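Local coordinates for uncharacterized protein (Bacteroides ovatus CL02T12C04, PDB 6PTM) that is probably an exo-acting carrageenase of glycoside hydrolase family 42, hydrolysing carrageenan chains from their ends, at residues K160-L172 with L547-R559. Sequence-based numbering, arbitrary orientation.
Sequences KDMLVYEGKPVFL and LNSVSDYIMSFQR
Strand 168-170 runs across helix 551-559 at 76°, the two axes 8.2 Å apart at closest approach, and the CA atoms of Pro169 and Ser551 come within 5.7 Å. Two side chains of the helical segment hold the strand's backbone: Asn548 OD1 accepts a hydrogen bond from Phe171 N at 2.8 Å, the donor lying in the carbonyl plane, and Ser551 OG donates to Pro169 O at 2.7 Å, the hydroxyl tilted from the plane of the Pro169 carbonyl. With chi1 at -54°, CG lying opposite the carbonyl carbon, the Phe171 ring sets CZ against Ile554 CG2, CE2 against Ser551 CB and CD2 against Leu547 CB; Met555 SD meets the ring edge, 4.9 Å from its centroid, a Met-aromatic contact. The arrangement packs a beta-hairpin, turned by a type I' turn from Tyr165 to Lys168, against a helix whose far side, through Tyr553 and Phe557, packs on strands 707-715 and 718-725. At Asp161 the grip is bidentate and side-on: Arg559 NE reaches OD2 at 2.7 Å and Arg559 NH2 reaches OD1 at 2.8 Å, both through syn lone pairs, with the planes 18° apart. An asparagine in place of Asp161 would probably leave the Arg559 charge without its countercharge and break one of the two bonds. Lys168 NZ bridges to Asp552 OD2 at 2.9 Å, and a water accepts from Lys168 NZ and donates to Asp552 OD1.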
loop_
_atom_site.group_PDB
_atom_site.type_symbol
_atom_site.label_atom_id
_atom_site.label_comp_id
_atom_site.label_asym_id
_atom_site.label_seq_id
_atom_site.Cartn_x
_atom_site.Cartn_y
_atom_site.Cartn_z
ATOM N N LYS A 160 16.525 2.211 -8.249
ATOM C CA LYS A 160 15.460 1.475 -8.986
ATOM C C LYS A 160 14.360 1.094 -7.979
ATOM O O LYS A 160 13.760 2.034 -7.457
ATOM C CB LYS A 160 16.102 0.328 -9.778
ATOM C CG LYS A 160 15.191 -0.384 -10.768
ATOM C CD LYS A 160 15.941 -1.218 -11.777
ATOM C CE LYS A 160 15.042 -2.064 -12.660
ATOM N NZ LYS A 160 15.833 -2.944 -13.549
ATOM N N ASP A 161 14.133 -0.204 -7.739
ATOM C CA ASP A 161 13.039 -0.708 -6.867
ATOM C C ASP A 161 13.590 -0.983 -5.461
ATOM O O ASP A 161 12.902 -1.629 -4.691
ATOM C CB ASP A 161 12.402 -1.991 -7.421
ATOM C CG ASP A 161 13.361 -3.142 -7.671
ATOM O OD1 ASP A 161 14.548 -2.902 -7.713
ATOM O OD2 ASP A 161 12.902 -4.257 -7.826
ATOM N N MET A 162 14.760 -0.444 -5.129
ATOM C CA MET A 162 15.341 -0.768 -3.806
ATOM C C MET A 162 15.751 0.459 -3.002
ATOM O O MET A 162 16.033 1.493 -3.574
ATOM C CB MET A 162 16.628 -1.591 -3.945
ATOM C CG MET A 162 16.526 -2.801 -4.825
ATOM S SD MET A 162 18.132 -3.525 -5.166
ATOM C CE MET A 162 18.716 -2.416 -6.441
ATOM N N LEU A 163 15.776 0.261 -1.690
ATOM C CA LEU A 163 16.430 1.190 -0.748
ATOM C C LEU A 163 17.755 0.481 -0.451
ATOM O O LEU A 163 17.721 -0.679 -0.023
ATOM C CB LEU A 163 15.560 1.375 0.493
ATOM C CG LEU A 163 14.422 2.373 0.301
ATOM C CD1 LEU A 163 13.563 2.456 1.538
ATOM C CD2 LEU A 163 14.963 3.744 -0.070
ATOM N N VAL A 164 18.872 1.152 -0.709
ATOM C CA VAL A 164 20.199 0.490 -0.614
ATOM C C VAL A 164 21.037 1.039 0.544
ATOM O O VAL A 164 21.174 2.248 0.668
ATOM C CB VAL A 164 20.947 0.622 -1.955
ATOM C CG1 VAL A 164 22.378 0.126 -1.881
ATOM C CG2 VAL A 164 20.205 -0.053 -3.094
ATOM N N TYR A 165 21.528 0.127 1.377
ATOM C CA TYR A 165 22.522 0.435 2.429
ATOM C C TYR A 165 23.740 -0.451 2.174
ATOM O O TYR A 165 23.602 -1.680 2.203
ATOM C CB TYR A 165 21.934 0.199 3.821
ATOM C CG TYR A 165 22.899 0.496 4.936
ATOM C CD1 TYR A 165 23.337 1.795 5.162
ATOM C CD2 TYR A 165 23.364 -0.503 5.783
ATOM C CE1 TYR A 165 24.278 2.085 6.148
ATOM C CE2 TYR A 165 24.278 -0.220 6.798
ATOM C CZ TYR A 165 24.731 1.078 6.979
ATOM O OH TYR A 165 25.625 1.365 7.960
ATOM N N GLU A 166 24.916 0.158 1.957
ATOM C CA GLU A 166 26.197 -0.584 1.832
ATOM C C GLU A 166 26.043 -1.656 0.752
ATOM O O GLU A 166 26.562 -2.772 0.926
ATOM C CB GLU A 166 26.622 -1.181 3.172
ATOM C CG GLU A 166 26.935 -0.090 4.190
ATOM C CD GLU A 166 27.702 -0.492 5.434
ATOM O OE1 GLU A 166 27.621 -1.661 5.854
ATOM O OE2 GLU A 166 28.337 0.401 6.000
ATOM N N GLY A 167 25.384 -1.290 -0.335
ATOM C CA GLY A 167 25.265 -2.084 -1.559
ATOM C C GLY A 167 24.223 -3.191 -1.465
ATOM O O GLY A 167 24.164 -3.942 -2.372
ATOM N N LYS A 168 23.403 -3.235 -0.430
ATOM C CA LYS A 168 22.363 -4.262 -0.306
ATOM C C LYS A 168 20.999 -3.609 -0.167
ATOM O O LYS A 168 20.882 -2.566 0.485
ATOM C CB LYS A 168 22.685 -5.135 0.905
ATOM C CG LYS A 168 23.851 -6.081 0.687
ATOM C CD LYS A 168 23.426 -7.142 -0.294
ATOM C CE LYS A 168 24.578 -7.918 -0.866
ATOM N NZ LYS A 168 24.041 -8.951 -1.772
ATOM N N PRO A 169 19.934 -4.274 -0.680
ATOM C CA PRO A 169 18.556 -3.866 -0.409
ATOM C C PRO A 169 18.261 -3.955 1.095
ATOM O O PRO A 169 18.619 -4.979 1.760
ATOM C CB PRO A 169 17.652 -4.811 -1.232
ATOM C CG PRO A 169 18.594 -5.712 -2.005
ATOM C CD PRO A 169 19.997 -5.508 -1.488
ATOM N N VAL A 170 17.599 -2.906 1.605
ATOM C CA VAL A 170 17.001 -2.896 2.962
ATOM C C VAL A 170 15.532 -2.457 2.849
ATOM O O VAL A 170 15.115 -1.947 1.784
ATOM C CB VAL A 170 17.797 -2.030 3.956
ATOM C CG1 VAL A 170 19.193 -2.581 4.170
ATOM C CG2 VAL A 170 17.858 -0.563 3.547
ATOM N N PHE A 171 14.797 -2.677 3.923
ATOM C CA PHE A 171 13.381 -2.315 4.105
ATOM C C PHE A 171 13.263 -1.444 5.356
ATOM O O PHE A 171 13.810 -1.816 6.402
ATOM C CB PHE A 171 12.541 -3.597 4.138
ATOM C CG PHE A 171 12.792 -4.470 2.928
ATOM C CD1 PHE A 171 12.337 -4.081 1.669
ATOM C CD2 PHE A 171 13.529 -5.640 3.030
ATOM C CE1 PHE A 171 12.611 -4.848 0.545
ATOM C CE2 PHE A 171 13.828 -6.382 1.902
ATOM C CZ PHE A 171 13.363 -5.991 0.668
ATOM N N LEU A 172 12.509 -0.350 5.263
ATOM C CA LEU A 172 12.469 0.692 6.312
ATOM C C LEU A 172 11.098 0.742 7.005
ATOM O O LEU A 172 10.042 0.690 6.318
ATOM C CB LEU A 172 12.836 2.048 5.718
ATOM C CG LEU A 172 14.228 2.166 5.084
ATOM C CD1 LEU A 172 14.501 3.639 4.739
ATOM C CD2 LEU A 172 15.361 1.576 5.952
ATOM N N LEU A 547 13.568 -9.431 7.334
ATOM C CA LEU A 547 13.508 -9.148 5.879
ATOM C C LEU A 547 14.884 -8.644 5.384
ATOM O O LEU A 547 15.351 -9.088 4.339
ATOM C CB LEU A 547 12.412 -8.115 5.617
ATOM C CG LEU A 547 10.970 -8.548 5.823
ATOM C CD1 LEU A 547 10.104 -7.309 5.913
ATOM C CD2 LEU A 547 10.524 -9.432 4.682
ATOM N N ASN A 548 15.527 -7.725 6.098
ATOM C CA ASN A 548 16.892 -7.269 5.718
ATOM C C ASN A 548 17.827 -8.474 5.562
ATOM O O ASN A 548 18.626 -8.481 4.621
ATOM C CB ASN A 548 17.437 -6.224 6.690
ATOM C CG ASN A 548 16.746 -4.887 6.534
ATOM O OD1 ASN A 548 16.022 -4.666 5.555
ATOM N ND2 ASN A 548 16.917 -4.017 7.524
ATOM N N SER A 549 17.749 -9.442 6.453
ATOM C CA SER A 549 18.695 -10.579 6.550
ATOM C C SER A 549 18.540 -11.451 5.307
ATOM O O SER A 549 19.501 -12.191 4.971
ATOM C CB SER A 549 18.494 -11.372 7.830
ATOM O OG SER A 549 17.392 -12.277 7.771
ATOM N N VAL A 550 17.387 -11.382 4.640
ATOM C CA VAL A 550 17.161 -12.181 3.410
ATOM C C VAL A 550 16.742 -11.276 2.250
ATOM O O VAL A 550 15.990 -11.733 1.358
ATOM C CB VAL A 550 16.147 -13.308 3.667
ATOM C CG1 VAL A 550 16.747 -14.371 4.545
ATOM C CG2 VAL A 550 14.811 -12.832 4.227
ATOM N N SER A 551 17.265 -10.056 2.192
ATOM C CA SER A 551 16.686 -9.017 1.306
ATOM C C SER A 551 16.894 -9.412 -0.157
ATOM O O SER A 551 16.088 -8.974 -0.997
ATOM C CB SER A 551 17.243 -7.631 1.590
ATOM O OG SER A 551 18.639 -7.610 1.371
ATOM N N ASP A 552 17.947 -10.171 -0.483
ATOM C CA ASP A 552 18.101 -10.645 -1.892
ATOM C C ASP A 552 16.943 -11.594 -2.239
ATOM O O ASP A 552 16.359 -11.455 -3.344
ATOM C CB ASP A 552 19.480 -11.246 -2.175
ATOM C CG ASP A 552 20.603 -10.199 -2.158
ATOM O OD1 ASP A 552 20.423 -9.014 -2.709
ATOM O OD2 ASP A 552 21.680 -10.554 -1.612
ATOM N N TYR A 553 16.597 -12.522 -1.344
ATOM C CA TYR A 553 15.446 -13.428 -1.558
ATOM C C TYR A 553 14.172 -12.576 -1.759
ATOM O O TYR A 553 13.396 -12.826 -2.693
ATOM C CB TYR A 553 15.298 -14.406 -0.393
ATOM C CG TYR A 553 16.377 -15.457 -0.274
ATOM C CD1 TYR A 553 17.267 -15.731 -1.308
ATOM C CD2 TYR A 553 16.494 -16.197 0.900
ATOM C CE1 TYR A 553 18.218 -16.731 -1.178
ATOM C CE2 TYR A 553 17.442 -17.189 1.042
ATOM C CZ TYR A 553 18.300 -17.462 -0.005
ATOM O OH TYR A 553 19.232 -18.451 0.130
ATOM N N ILE A 554 13.982 -11.570 -0.898
ATOM C CA ILE A 554 12.772 -10.719 -0.871
ATOM C C ILE A 554 12.701 -9.983 -2.199
ATOM O O ILE A 554 11.619 -10.025 -2.871
ATOM C CB ILE A 554 12.755 -9.795 0.362
ATOM C CG1 ILE A 554 12.730 -10.570 1.679
ATOM C CG2 ILE A 554 11.585 -8.831 0.275
ATOM C CD1 ILE A 554 11.597 -11.577 1.810
ATOM N N MET A 555 13.814 -9.410 -2.666
ATOM C CA MET A 555 13.725 -8.689 -3.956
ATOM C C MET A 555 13.418 -9.705 -5.062
ATOM O O MET A 555 12.656 -9.347 -5.927
ATOM C CB MET A 555 14.984 -7.890 -4.298
ATOM C CG MET A 555 15.322 -6.821 -3.313
ATOM S SD MET A 555 13.959 -5.638 -3.019
ATOM C CE MET A 555 13.544 -5.221 -4.711
ATOM N N SER A 556 13.949 -10.942 -5.020
ATOM C CA SER A 556 13.627 -11.971 -6.037
ATOM C C SER A 556 12.120 -12.283 -6.004
ATOM O O SER A 556 11.475 -12.367 -7.108
ATOM C CB SER A 556 14.453 -13.205 -5.876
ATOM O OG SER A 556 15.816 -12.917 -6.146
ATOM N N PHE A 557 11.540 -12.430 -4.815
ATOM C CA PHE A 557 10.068 -12.641 -4.707
ATOM C C PHE A 557 9.312 -11.427 -5.267
ATOM O O PHE A 557 8.341 -11.667 -5.988
ATOM C CB PHE A 557 9.617 -12.929 -3.274
ATOM C CG PHE A 557 10.007 -14.291 -2.770
ATOM C CD1 PHE A 557 9.495 -15.436 -3.369
ATOM C CD2 PHE A 557 10.857 -14.436 -1.689
ATOM C CE1 PHE A 557 9.842 -16.699 -2.902
ATOM C CE2 PHE A 557 11.161 -15.693 -1.200
ATOM C CZ PHE A 557 10.682 -16.821 -1.820
ATOM N N GLN A 558 9.720 -10.187 -4.977
ATOM C CA GLN A 558 8.988 -8.967 -5.450
ATOM C C GLN A 558 9.063 -8.919 -6.982
ATOM O O GLN A 558 8.093 -8.504 -7.646
ATOM C CB GLN A 558 9.586 -7.658 -4.912
ATOM C CG GLN A 558 9.355 -7.372 -3.424
ATOM C CD GLN A 558 9.828 -5.982 -3.064
ATOM O OE1 GLN A 558 10.331 -5.235 -3.940
ATOM N NE2 GLN A 558 9.625 -5.606 -1.801
ATOM N N ARG A 559 10.215 -9.282 -7.542
ATOM C CA ARG A 559 10.508 -9.096 -8.990
ATOM C C ARG A 559 10.050 -10.311 -9.788
ATOM O O ARG A 559 10.081 -10.230 -11.030
ATOM C CB ARG A 559 12.006 -8.918 -9.240
ATOM C CG ARG A 559 12.556 -7.621 -8.668
ATOM C CD ARG A 559 14.054 -7.653 -8.579
ATOM N NE ARG A 559 14.625 -6.370 -8.165
ATOM C CZ ARG A 559 15.901 -6.219 -7.807
ATOM N NH1 ARG A 559 16.721 -7.269 -7.792
ATOM N NH2 ARG A 559 16.374 -5.020 -7.501
HETATM O O HOH W 1 10.565 -5.087 -6.840
HETATM O O HOH W 2 11.141 -2.874 -2.850
HETATM O O HOH W 3 22.269 -7.711 -3.836
HETATM O O HOH W 4 19.885 -6.102 4.136
#